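Local atomic coordinates of hypothetical protein SA0798 (Staphylococcus aureus subsp. aureus N315, PDB entry 1XG8), a protein that is of unknown function but belongs to the DUF1462 family of the thioredoxin clan, consistent with a thioredoxin-like fold. Residues Ile31-Trp34 against Leu35-Leu38; His65-Gln68 against Phe69-Ile73; Phe103-Gln106 against Lys107-Asn110. All coordinates share one frame; numbering follows the deposited sequence.

Interaction 1: residues Ile31-Trp34 against Leu35-Leu38; sequences IYDW and LQPL
Trp34 and Leu38, one helical turn apart, meet through an aromatic face: the methyl CD2 of Leu38 lies 3.9 Å from the centroid of the six-membered ring of Trp34, 23° off the ring normal, a CH-pi contact. The methyl is offset toward the rim, with Leu38 CD2 3.6 Å from Trp34 CZ2. Both side chains run alongside each other in the same direction, each with CG anti to its own nitrogen (chi1 161° for Trp34, -180° for Leu38), which lets ring and methyl overlap. Leu35 crosses the same indole at a slant, bringing CD1 to 3.8 Å from Trp34 CZ3. Beneath these groups the main chain is held by Leu35 N to Ile31 O, 2.7 Å, and by a longer bond of 3.2 Å from Leu38 N to Trp34 O. Pro37 has no amide hydrogen to give to the turn before it, and the helix kinks there.

The tight part of the contact is the side of Leu35, which is buried against Val10 and Val12 of strand 8-14, Ile83 of strand 82-85 and Ile100 of helix 97-110. Looser packing marks the flank of Asp33, which is exposed, while Tyr32 and Gln36 are partly exposed along strand 48-54, where both touch Tyr50. Leu35, with Ile31 on Ile83, thus faces the sheet, whereas Trp34 and Leu38 turn to Thr97 of helix 97-110. Set between sheet and neighbouring helix, this is the crossover helix of a beta-alpha-beta unit, formed by strand 8-14, helix 28-42 and strand 48-54.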
# COMPACT_ATOMS: atom_id res chain seq x y z
N ILE A 31 4.28 -8.63 0.78
CA ILE A 31 3.34 -7.78 0.06
C ILE A 31 4.08 -6.72 -0.75
O ILE A 31 3.77 -6.48 -1.92
CB ILE A 31 2.38 -7.08 1.05
CG1 ILE A 31 1.47 -8.12 1.71
CG2 ILE A 31 1.58 -5.98 0.34
CD1 ILE A 31 0.56 -8.89 0.75
N TYR A 32 5.07 -6.09 -0.13
CA TYR A 32 5.85 -5.07 -0.80
C TYR A 32 6.59 -5.65 -2.00
O TYR A 32 6.69 -5.01 -3.04
CB TYR A 32 6.82 -4.44 0.20
CG TYR A 32 7.70 -3.35 -0.37
CD1 TYR A 32 8.95 -3.65 -0.90
CD2 TYR A 32 7.29 -2.02 -0.34
CE1 TYR A 32 9.79 -2.64 -1.38
CE2 TYR A 32 8.12 -1.00 -0.82
CZ TYR A 32 9.37 -1.32 -1.33
OH TYR A 32 10.23 -0.32 -1.73
N ASP A 33 7.09 -6.86 -1.86
CA ASP A 33 7.80 -7.48 -2.97
C ASP A 33 6.85 -8.01 -4.03
O ASP A 33 7.20 -8.09 -5.20
CB ASP A 33 8.66 -8.63 -2.46
CG ASP A 33 9.88 -8.15 -1.71
OD1 ASP A 33 10.53 -8.99 -1.05
OD2 ASP A 33 10.18 -6.94 -1.81
N TRP A 34 5.66 -8.40 -3.59
CA TRP A 34 4.63 -8.94 -4.48
C TRP A 34 3.97 -7.85 -5.30
O TRP A 34 3.76 -7.99 -6.50
CB TRP A 34 3.59 -9.64 -3.62
CG TRP A 34 2.27 -9.86 -4.25
CD1 TRP A 34 1.94 -10.86 -5.11
CD2 TRP A 34 1.07 -9.12 -3.99
NE1 TRP A 34 0.59 -10.81 -5.39
CE2 TRP A 34 0.04 -9.75 -4.71
CE3 TRP A 34 0.77 -8.00 -3.21
CZ2 TRP A 34 -1.29 -9.30 -4.68
CZ3 TRP A 34 -0.55 -7.54 -3.17
CH2 TRP A 34 -1.56 -8.20 -3.90
N LEU A 35 3.67 -6.75 -4.63
CA LEU A 35 3.01 -5.60 -5.24
C LEU A 35 3.75 -5.05 -6.46
O LEU A 35 3.14 -4.75 -7.49
CB LEU A 35 2.87 -4.51 -4.17
CG LEU A 35 1.80 -3.44 -4.29
CD1 LEU A 35 0.42 -4.07 -4.45
CD2 LEU A 35 1.86 -2.59 -3.05
N GLN A 36 5.07 -4.94 -6.36
CA GLN A 36 5.88 -4.41 -7.44
C GLN A 36 5.72 -5.14 -8.77
O GLN A 36 5.42 -4.51 -9.79
CB GLN A 36 7.35 -4.34 -7.01
CG GLN A 36 7.64 -3.10 -6.15
CD GLN A 36 8.78 -3.29 -5.15
OE1 GLN A 36 8.73 -4.17 -4.30
NE2 GLN A 36 9.79 -2.44 -5.24
N PRO A 37 5.91 -6.47 -8.80
CA PRO A 37 5.76 -7.19 -10.07
C PRO A 37 4.33 -7.18 -10.55
O PRO A 37 4.06 -7.02 -11.73
CB PRO A 37 6.23 -8.61 -9.73
CG PRO A 37 7.16 -8.40 -8.60
CD PRO A 37 6.43 -7.37 -7.77
N LEU A 38 3.41 -7.36 -9.61
CA LEU A 38 1.99 -7.36 -9.90
C LEU A 38 1.59 -6.17 -10.78
O LEU A 38 1.03 -6.33 -11.86
CB LEU A 38 1.19 -7.30 -8.60
CG LEU A 38 -0.33 -7.30 -8.71
CD1 LEU A 38 -0.81 -8.67 -9.16
CD2 LEU A 38 -0.94 -6.93 -7.35

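Interaction 2: residues His65-Gln68 against Phe69-Ile73; sequences HDLQ and FIERI
Two successive turns of the amphipathic helix 64-74 make this contact, with a regular i to i+4 backbone and side chains that divide between sheet and surface. Phe69 N donates to His65 O over 2.8 Å, and Ile70 N to Asp66 O over 2.9 Å with a nearly straight N-H...O angle of 172°. Side chains of the second turn lean back over the carbonyls of the first. Phe69 holds CG beside its own nitrogen (chi1 -75°), and this swings the ring back along the helix until CD2 is 3.2 Å from His65 O. Ile70 does likewise with its longer branch, CG1 resting 3.0 Å from Asp66 O, which therefore has an aliphatic group packed against it as well as an N-H.

On the outer side Leu67 and Glu71 cross at a slant, although the placing of the Glu71 chain is uncertain and the closeness of the two is therefore doubtful. Arg72 is turned to another partner, forming a salt bridge through NH2 with Glu77, while Asp66 OD1 is hydrogen-bonded to the hydroxyl of Tyr13.

The buried side of the helix spans three strands of the sheet: Phe69 packs on Leu82 and Thr84 of strand 82-85, Ile70 on Ile53 of strand 48-54 and on Tyr13 of strand 8-14. Ile73, which makes no side-chain contact with 65-68, extends the same apolar row toward Leu82 and Tyr13.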
# COMPACT_ATOMS: atom_id res chain seq x y z
N HIS A 65 1.18 12.57 6.17
CA HIS A 65 0.38 11.41 5.80
C HIS A 65 0.99 10.12 6.32
O HIS A 65 0.28 9.27 6.84
CB HIS A 65 0.21 11.37 4.30
CG HIS A 65 -0.92 12.22 3.82
ND1 HIS A 65 -0.86 12.96 2.66
CD2 HIS A 65 -2.15 12.45 4.35
CE1 HIS A 65 -1.99 13.62 2.50
NE2 HIS A 65 -2.79 13.33 3.51
N ASP A 66 2.31 9.98 6.16
CA ASP A 66 2.98 8.79 6.66
C ASP A 66 2.59 8.70 8.11
O ASP A 66 2.00 7.72 8.57
CB ASP A 66 4.50 8.94 6.59
CG ASP A 66 5.01 8.95 5.18
OD1 ASP A 66 4.39 8.29 4.33
OD2 ASP A 66 6.04 9.61 4.92
N LEU A 67 2.92 9.77 8.83
CA LEU A 67 2.63 9.85 10.24
C LEU A 67 1.15 9.63 10.51
O LEU A 67 0.77 9.00 11.49
CB LEU A 67 3.09 11.21 10.78
CG LEU A 67 3.05 11.35 12.29
CD1 LEU A 67 1.64 11.69 12.73
CD2 LEU A 67 3.53 10.05 12.95
N GLN A 68 0.31 10.14 9.62
CA GLN A 68 -1.13 10.00 9.75
C GLN A 68 -1.60 8.55 9.71
O GLN A 68 -2.47 8.16 10.49
CB GLN A 68 -1.83 10.80 8.65
CG GLN A 68 -3.29 10.42 8.45
CD GLN A 68 -4.04 11.47 7.67
OE1 GLN A 68 -4.32 12.56 8.19
NE2 GLN A 68 -4.36 11.17 6.41
N PHE A 69 -1.05 7.76 8.79
CA PHE A 69 -1.43 6.35 8.69
C PHE A 69 -0.78 5.51 9.80
O PHE A 69 -1.41 4.62 10.38
CB PHE A 69 -1.02 5.79 7.32
CG PHE A 69 -1.90 6.23 6.20
CD1 PHE A 69 -3.23 5.84 6.15
CD2 PHE A 69 -1.40 7.03 5.19
CE1 PHE A 69 -4.05 6.23 5.11
CE2 PHE A 69 -2.21 7.43 4.13
CZ PHE A 69 -3.54 7.03 4.10
N ILE A 70 0.49 5.81 10.08
CA ILE A 70 1.23 5.11 11.12
C ILE A 70 0.51 5.25 12.46
O ILE A 70 0.53 4.34 13.28
CB ILE A 70 2.65 5.68 11.25
CG1 ILE A 70 3.42 5.45 9.95
CG2 ILE A 70 3.36 5.02 12.43
CD1 ILE A 70 4.83 6.01 9.95
N GLU A 71 -0.14 6.40 12.65
CA GLU A 71 -0.88 6.66 13.87
C GLU A 71 -2.08 5.71 14.00
O GLU A 71 -2.33 5.13 15.06
CB GLU A 71 -1.38 8.12 13.88
CG GLU A 71 -0.27 9.19 13.92
CD GLU A 71 0.07 9.69 15.33
OE1 GLU A 71 1.00 10.52 15.46
OE2 GLU A 71 -0.60 9.27 16.31
N ARG A 72 -2.82 5.54 12.90
CA ARG A 72 -4.00 4.67 12.89
C ARG A 72 -3.61 3.22 13.12
O ARG A 72 -4.38 2.44 13.69
CB ARG A 72 -4.72 4.81 11.56
CG ARG A 72 -4.54 6.18 10.98
CD ARG A 72 -5.34 6.37 9.72
NE ARG A 72 -6.77 6.28 9.98
CZ ARG A 72 -7.69 6.65 9.10
NH1 ARG A 72 -7.31 7.13 7.93
NH2 ARG A 72 -8.98 6.56 9.41
N ILE A 73 -2.43 2.85 12.65
CA ILE A 73 -1.96 1.49 12.82
C ILE A 73 -1.58 1.32 14.29
O ILE A 73 -1.97 0.34 14.93
CB ILE A 73 -0.71 1.21 11.96
CG1 ILE A 73 -1.06 1.36 10.47
CG2 ILE A 73 -0.18 -0.19 12.27
CD1 ILE A 73 0.11 1.08 9.53

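Interaction 3: residues Phe103-Gln106 against Lys107-Asn110; sequences FIDQ and KLVN
Ile104 O is gripped by two amides. Leu108 N approaches it at 3.0 Å with an N-H...O angle of 164°. Lys107 N lies closer to Ile104 O, at 2.8 Å, but in a weak bond bent to 119°. Such bifurcation mixes the i to i+4 bond of an alpha-helix with a weak, bent i to i+3 one, in the last turns of helix 97-110, the C-terminal helix of this thioredoxin-like chain. The next two bonds follow the alpha pattern. Val109 N reaches Asp105 O over 2.9 Å, and Asn110 N reaches Gln106 O over 3.0 Å.

Among the side chains, Phe103 and Lys107 run alongside each other and point the same way. Phe103 has CG anti to its nitrogen (chi1 -178°), which turns the ring to the side where the Lys107 chain leans back along it, bringing Lys107 CE to 4.0 Å from Phe103 CE2. The ammonium group itself forms a salt bridge with Glu88 of strand 88-92, a strand that Phe103 also touches at Val90. Ile104 and Leu108 form a second pair lying side by side, and Ile104 is buried against Met85 of strand 82-85 and Leu3 near the N-terminus. Asp105 uses OD1 to bond the hydroxyl of Tyr43, just beyond helix 28-42. By contrast, Gln106, Val109 and Asn110 lie on the exposed side. The apolar pairing one turn along is a light one, Ile104 CG2 standing 4.1 Å from Leu108 CG.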
# COMPACT_ATOMS: atom_id res chain seq x y z
N PHE A 103 -9.04 -0.70 -7.33
CA PHE A 103 -8.75 0.66 -6.91
C PHE A 103 -8.14 1.43 -8.09
O PHE A 103 -8.51 2.57 -8.36
CB PHE A 103 -7.78 0.67 -5.73
CG PHE A 103 -7.47 2.05 -5.20
CD1 PHE A 103 -8.30 2.66 -4.27
CD2 PHE A 103 -6.35 2.75 -5.66
CE1 PHE A 103 -8.03 3.95 -3.79
CE2 PHE A 103 -6.06 4.04 -5.18
CZ PHE A 103 -6.91 4.64 -4.25
N ILE A 104 -7.20 0.80 -8.79
CA ILE A 104 -6.56 1.43 -9.93
C ILE A 104 -7.51 1.48 -11.13
O ILE A 104 -7.69 2.54 -11.75
CB ILE A 104 -5.28 0.68 -10.33
CG1 ILE A 104 -4.23 0.83 -9.23
CG2 ILE A 104 -4.72 1.22 -11.65
CD1 ILE A 104 -2.99 0.02 -9.48
N ASP A 105 -8.13 0.34 -11.44
CA ASP A 105 -9.08 0.27 -12.56
C ASP A 105 -10.15 1.35 -12.45
O ASP A 105 -10.49 1.99 -13.44
CB ASP A 105 -9.76 -1.09 -12.59
CG ASP A 105 -8.82 -2.19 -13.00
OD1 ASP A 105 -7.68 -1.88 -13.41
OD2 ASP A 105 -9.23 -3.37 -12.93
N GLN A 106 -10.67 1.53 -11.25
CA GLN A 106 -11.69 2.53 -11.00
C GLN A 106 -11.18 3.89 -11.45
O GLN A 106 -11.94 4.67 -12.03
CB GLN A 106 -12.05 2.55 -9.52
CG GLN A 106 -13.18 3.50 -9.16
CD GLN A 106 -12.79 4.96 -9.34
OE1 GLN A 106 -11.69 5.37 -8.96
NE2 GLN A 106 -13.69 5.75 -9.92
N LYS A 107 -9.91 4.19 -11.17
CA LYS A 107 -9.32 5.47 -11.56
C LYS A 107 -9.19 5.59 -13.08
O LYS A 107 -9.57 6.61 -13.66
CB LYS A 107 -7.94 5.63 -10.92
CG LYS A 107 -7.97 6.24 -9.53
CD LYS A 107 -6.65 6.02 -8.81
CE LYS A 107 -6.38 7.11 -7.78
NZ LYS A 107 -7.55 7.42 -6.94
N LEU A 108 -8.67 4.55 -13.71
CA LEU A 108 -8.50 4.51 -15.16
C LEU A 108 -9.81 4.78 -15.88
O LEU A 108 -9.88 5.56 -16.83
CB LEU A 108 -7.97 3.14 -15.60
CG LEU A 108 -6.63 2.72 -15.01
CD1 LEU A 108 -6.25 1.36 -15.56
CD2 LEU A 108 -5.58 3.76 -15.35
N VAL A 109 -10.86 4.12 -15.41
CA VAL A 109 -12.20 4.22 -15.97
C VAL A 109 -12.87 5.57 -15.72
O VAL A 109 -13.57 6.07 -16.59
CB VAL A 109 -13.10 3.08 -15.41
CG1 VAL A 109 -14.57 3.46 -15.48
CG2 VAL A 109 -12.86 1.81 -16.21
N ASN A 110 -12.66 6.16 -14.56
CA ASN A 110 -13.33 7.42 -14.29
C ASN A 110 -12.48 8.67 -14.40
O ASN A 110 -12.95 9.68 -14.92
CB ASN A 110 -14.01 7.35 -12.93
CG ASN A 110 -15.00 6.21 -12.84
OD1 ASN A 110 -14.73 5.17 -12.24
ND2 ASN A 110 -16.15 6.40 -13.48

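All three contacts lie within single helices that pack on the same mixed sheet. Interactions 1 and 2 are partly buried and sit on opposite sides of the chain's centre, their own centres about 21 Å apart; both reach strands 8-14, 48-54 and 82-85. Interaction 3, about 19 Å from interaction 1 between centres, is a surface contact on the helix that borders helix 28-42. Its residues reach strands 82-85 and 88-92, so strand 82-85 is the one all three share. Chemistry follows place: interaction 1 rests on an indole face and leucine methyls, interaction 2 on apolar groups folded over carbonyls, and interaction 3 mainly on backbone bonds with a lysine chain alongside a phenylalanine.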